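Local atomic coordinates of mandelate racemase/muconate lactonizing protein (Alicyclobacillus acidocaldarius LAA1, PDB entry 3QLD), a protein that is a member of the enolase superfamily that pairs an enolase-type N-terminal domain with a C-terminal beta/alpha barrel, its own function being unassigned. Residues A142-S147 against R166-K171; L267-G272 against M292-G297. All coordinates share one frame; numbering follows the deposited sequence.

Contact 1: A142-S147 against R166-K171; sequences ATLGMS and RRVKLK
Four backbone hydrogen bonds zip strand 142-144 to strand 167-171 in parallel register, Ala142 beside Val168, Thr143 beside Lys169 and Leu144 beside Leu170. Ala142 N donates to Arg167 O at 2.9 Å, and Ala142 O accepts Lys169 N at 2.8 Å, both donors standing above the carbonyl plane. Leu144 N then reaches Lys169 O in the carbonyl plane, while Lys171 N meets Leu144 O almost along the C=O axis (176°). A water can donate to Lys171 O and to Leu144 O, 3.3 Å from the latter, but has more acceptors about it than protons to give. The apolar packing lies on the Ala142, Leu144, Val168 and Leu170 face. Leu144 and Leu170 run side by side, each with CG anti to its carbonyl carbon, so that Leu144 CD1 sits 3.9 Å from Leu170 CD2; helix 150-162, the crossover of this beta-alpha-beta unit, packs on Leu144 and Ala142. On the other face Thr143 touches two lysine chains. Its OG1 lies 3.7 Å from Lys169 CE, whose chain runs alongside, and its CG2 touches Lys171 CE, whose chain crosses obliquely after bending at chi2 (-79°). The amino groups continue past these methylene contacts: Lys169 NZ forms salt bridges with Asp323 and Glu221, Lys171 NZ with Asp196. Apolar contacts thus make up the helix side of the sheet, whereas the opposite face turns aliphatic lysine stems against Thr143 and delivers their ends to carboxylates, which probably keep the amine of buried Lys169 protonated.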
# COMPACT_ATOMS: atom_id res chain seq x y z
N ALA A 142 10.83 -22.57 15.50
CA ALA A 142 9.44 -22.92 15.66
C ALA A 142 8.61 -21.83 16.37
O ALA A 142 8.97 -21.34 17.45
CB ALA A 142 9.32 -24.29 16.48
N THR A 143 7.47 -21.46 15.77
CA THR A 143 6.55 -20.50 16.38
C THR A 143 5.52 -21.20 17.24
O THR A 143 4.88 -22.16 16.80
CB THR A 143 5.83 -19.69 15.29
OG1 THR A 143 6.83 -19.18 14.41
CG2 THR A 143 4.99 -18.54 15.91
N LEU A 144 5.39 -20.76 18.49
CA LEU A 144 4.45 -21.36 19.43
C LEU A 144 3.37 -20.35 19.79
O LEU A 144 3.68 -19.19 20.17
CB LEU A 144 5.16 -21.86 20.70
CG LEU A 144 6.46 -22.69 20.63
CD1 LEU A 144 6.82 -23.10 21.99
CD2 LEU A 144 6.34 -23.92 19.71
N GLY A 145 2.10 -20.78 19.65
CA GLY A 145 0.95 -19.90 19.91
C GLY A 145 0.84 -19.61 21.39
O GLY A 145 1.45 -20.30 22.19
N MSE A 146 0.07 -18.60 21.79
CA MSE A 146 -0.08 -18.43 23.24
C MSE A 146 -1.26 -19.23 23.82
O MSE A 146 -2.30 -19.38 23.16
CB MSE A 146 -0.15 -16.95 23.66
CG MSE A 146 -1.29 -16.14 23.14
SE MSE A 146 -0.93 -14.21 23.46
CE MSE A 146 -2.77 -13.57 23.77
N SER A 147 -1.10 -19.72 25.04
CA SER A 147 -2.25 -20.30 25.78
C SER A 147 -2.36 -19.75 27.19
O SER A 147 -1.36 -19.39 27.81
CB SER A 147 -2.17 -21.83 25.84
OG SER A 147 -0.83 -22.22 25.97
N ARG A 166 16.00 -24.82 16.31
CA ARG A 166 17.14 -24.15 16.93
C ARG A 166 16.73 -22.79 17.53
O ARG A 166 17.56 -22.06 18.10
CB ARG A 166 18.26 -24.01 15.91
CG ARG A 166 18.85 -25.40 15.47
CD ARG A 166 19.49 -26.18 16.67
NE ARG A 166 20.42 -27.21 16.15
CZ ARG A 166 21.44 -26.94 15.33
NH1 ARG A 166 21.69 -25.69 14.97
NH2 ARG A 166 22.24 -27.90 14.87
N ARG A 167 15.45 -22.48 17.42
CA ARG A 167 14.88 -21.25 18.03
C ARG A 167 13.47 -21.54 18.37
O ARG A 167 12.78 -22.26 17.61
CB ARG A 167 14.95 -20.08 17.06
CG ARG A 167 14.70 -18.69 17.72
CD ARG A 167 14.87 -17.50 16.76
NE ARG A 167 13.90 -17.57 15.65
CZ ARG A 167 14.14 -16.99 14.47
NH1 ARG A 167 15.21 -16.25 14.30
NH2 ARG A 167 13.26 -17.09 13.47
N VAL A 168 12.98 -20.96 19.46
CA VAL A 168 11.53 -20.87 19.55
C VAL A 168 11.08 -19.41 19.53
O VAL A 168 11.75 -18.55 20.16
CB VAL A 168 10.90 -21.57 20.82
CG1 VAL A 168 11.10 -23.11 20.73
CG2 VAL A 168 11.44 -20.97 22.14
N LYS A 169 9.94 -19.13 18.87
CA LYS A 169 9.36 -17.74 18.88
C LYS A 169 8.00 -17.83 19.52
O LYS A 169 7.06 -18.49 19.01
CB LYS A 169 9.30 -17.14 17.47
CG LYS A 169 8.72 -15.68 17.40
CD LYS A 169 9.00 -15.03 16.05
CE LYS A 169 8.52 -15.87 14.85
NZ LYS A 169 7.99 -15.06 13.69
N LEU A 170 7.87 -17.20 20.68
CA LEU A 170 6.69 -17.23 21.44
C LEU A 170 5.75 -16.05 21.11
O LEU A 170 6.17 -14.89 21.14
CB LEU A 170 7.06 -17.06 22.90
CG LEU A 170 8.11 -18.04 23.44
CD1 LEU A 170 7.99 -17.89 24.94
CD2 LEU A 170 7.67 -19.46 23.01
N LYS A 171 4.47 -16.35 20.88
CA LYS A 171 3.47 -15.28 20.74
C LYS A 171 3.21 -14.70 22.10
O LYS A 171 3.05 -15.43 23.07
CB LYS A 171 2.17 -15.84 20.12
CG LYS A 171 2.39 -16.29 18.70
CD LYS A 171 2.41 -15.10 17.71
CE LYS A 171 2.82 -15.56 16.30
NZ LYS A 171 2.10 -14.80 15.23
O HOH W 1 3.53 -18.48 23.36

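Contact 2: L267-G272 against M292-G297; sequences LNVKPG and MAAWVG
Asn268 lies over one face of the Trp295 indole, its CB 4.2 Å from the centroid of the six-membered ring in an off-centre CH-pi contact. Its amide crosses the ring obliquely, the planes 36° apart, with ND2 only 3.2 Å from Trp295 CH2. Asn268 CG is anti to the backbone N (chi1 179°), whereas Trp295 CG takes the crowded position between N and the carbonyl carbon (chi1 55°), which swings the indole toward Asn268. Beside them the Lys270 stem runs extended past Gly297, CE 3.8 Å from Gly297 C; Gly297 CA lies 3.2 Å from Asn268 OD1, so Lys270 and Asn268 both close in on this glycine. Parallel strands 267-269 and 293-296, neighbours in the C-terminal beta/alpha barrel, hold these groups through four backbone bonds, the straightest from Val269 N to Trp295 O (2.8 Å). Their other face is apolar: Val269 CG2 meets Ala294 CB at 3.9 Å, with Leu267 CB also against that methyl and helix 277-289 packed behind. Farther out, Glu221 accepts a hydrogen bond from Asn268 ND2, consistent with a fixed rotation of the amide, Phe219 stacks on Trp295, and Lys270 NZ pairs with Asp246 and bonds to Gly298 O.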
# COMPACT_ATOMS: atom_id res chain seq x y z
N LEU A 267 15.66 -7.21 11.19
CA LEU A 267 14.71 -7.22 10.06
C LEU A 267 14.29 -8.64 9.77
O LEU A 267 15.17 -9.52 9.57
CB LEU A 267 15.34 -6.54 8.83
CG LEU A 267 14.49 -6.49 7.54
CD1 LEU A 267 13.25 -5.59 7.76
CD2 LEU A 267 15.33 -5.94 6.38
N ASN A 268 12.97 -8.86 9.78
CA ASN A 268 12.34 -10.07 9.18
C ASN A 268 12.23 -9.83 7.69
O ASN A 268 11.48 -8.95 7.22
CB ASN A 268 10.99 -10.37 9.85
CG ASN A 268 10.27 -11.58 9.27
OD1 ASN A 268 10.55 -11.99 8.15
ND2 ASN A 268 9.32 -12.10 10.00
N VAL A 269 13.06 -10.57 6.95
CA VAL A 269 13.11 -10.44 5.49
C VAL A 269 12.14 -11.44 4.85
O VAL A 269 12.20 -12.63 5.16
CB VAL A 269 14.52 -10.73 4.96
CG1 VAL A 269 14.53 -10.89 3.36
CG2 VAL A 269 15.46 -9.57 5.40
N LYS A 270 11.24 -10.97 3.96
CA LYS A 270 10.48 -11.93 3.13
C LYS A 270 10.60 -11.32 1.74
O LYS A 270 10.17 -10.21 1.52
CB LYS A 270 9.04 -12.07 3.59
CG LYS A 270 8.87 -12.52 5.02
CD LYS A 270 7.41 -12.69 5.45
CE LYS A 270 7.37 -12.89 6.98
NZ LYS A 270 6.01 -12.99 7.55
N PRO A 271 11.35 -11.97 0.84
CA PRO A 271 11.67 -11.41 -0.46
C PRO A 271 10.42 -10.94 -1.19
O PRO A 271 10.44 -9.91 -1.83
CB PRO A 271 12.41 -12.58 -1.18
CG PRO A 271 12.99 -13.35 -0.01
CD PRO A 271 12.02 -13.28 1.09
N GLY A 272 9.32 -11.67 -1.05
CA GLY A 272 8.08 -11.28 -1.75
C GLY A 272 7.54 -9.96 -1.18
O GLY A 272 7.15 -9.07 -1.92
N MSE A 292 22.25 -3.75 11.78
CA MSE A 292 21.11 -4.62 11.99
C MSE A 292 21.40 -6.11 11.60
O MSE A 292 22.32 -6.42 10.80
CB MSE A 292 19.95 -4.04 11.19
CG MSE A 292 19.65 -2.62 11.52
SE MSE A 292 18.08 -1.88 10.57
CE MSE A 292 16.76 -3.13 11.26
N ALA A 293 20.66 -7.02 12.22
CA ALA A 293 20.72 -8.44 11.90
C ALA A 293 19.42 -8.72 11.14
O ALA A 293 18.42 -8.03 11.35
CB ALA A 293 20.73 -9.27 13.19
N ALA A 294 19.46 -9.71 10.25
CA ALA A 294 18.25 -10.10 9.49
C ALA A 294 18.12 -11.62 9.48
O ALA A 294 19.10 -12.36 9.78
CB ALA A 294 18.29 -9.47 8.08
N TRP A 295 16.90 -12.10 9.22
CA TRP A 295 16.61 -13.52 9.13
C TRP A 295 15.42 -13.60 8.20
O TRP A 295 14.71 -12.58 7.99
CB TRP A 295 16.28 -14.11 10.50
CG TRP A 295 15.19 -13.44 11.25
CD1 TRP A 295 15.28 -12.29 11.97
CD2 TRP A 295 13.82 -13.86 11.33
NE1 TRP A 295 14.06 -11.97 12.54
CE2 TRP A 295 13.14 -12.90 12.14
CE3 TRP A 295 13.09 -14.93 10.77
CZ2 TRP A 295 11.77 -12.99 12.43
CZ3 TRP A 295 11.72 -15.04 11.08
CH2 TRP A 295 11.06 -14.06 11.88
N VAL A 296 15.16 -14.79 7.66
CA VAL A 296 14.02 -14.95 6.73
C VAL A 296 12.76 -15.51 7.38
O VAL A 296 12.77 -16.59 8.01
CB VAL A 296 14.44 -15.78 5.44
CG1 VAL A 296 13.25 -16.21 4.60
CG2 VAL A 296 15.45 -15.09 4.62
N GLY A 297 11.61 -14.80 7.21
CA GLY A 297 10.38 -15.22 7.86
C GLY A 297 9.54 -16.00 6.87
O GLY A 297 9.91 -16.09 5.70

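In the fold
The two contacts follow one another along the chain, contact 1 first, and their centres lie about 17 Å apart. Both join neighbouring parallel strands of one sheet: strands 137-144 and 167-171 near its start, strands 266-269 and 293-296 at its far end, with 192-196, 220-221 and 243-245 between. Curling of the sheet into a barrel brings these distant pairs together. Arg167 makes a cation-pi interaction with Trp295, its NH2 3.5 Å from Trp295 CE3, and Lys169 NZ packs 3.7 Å from Trp295 CH2. Glu221 is a partner common to both contacts, which thus share a charged, aromatic network inside the barrel.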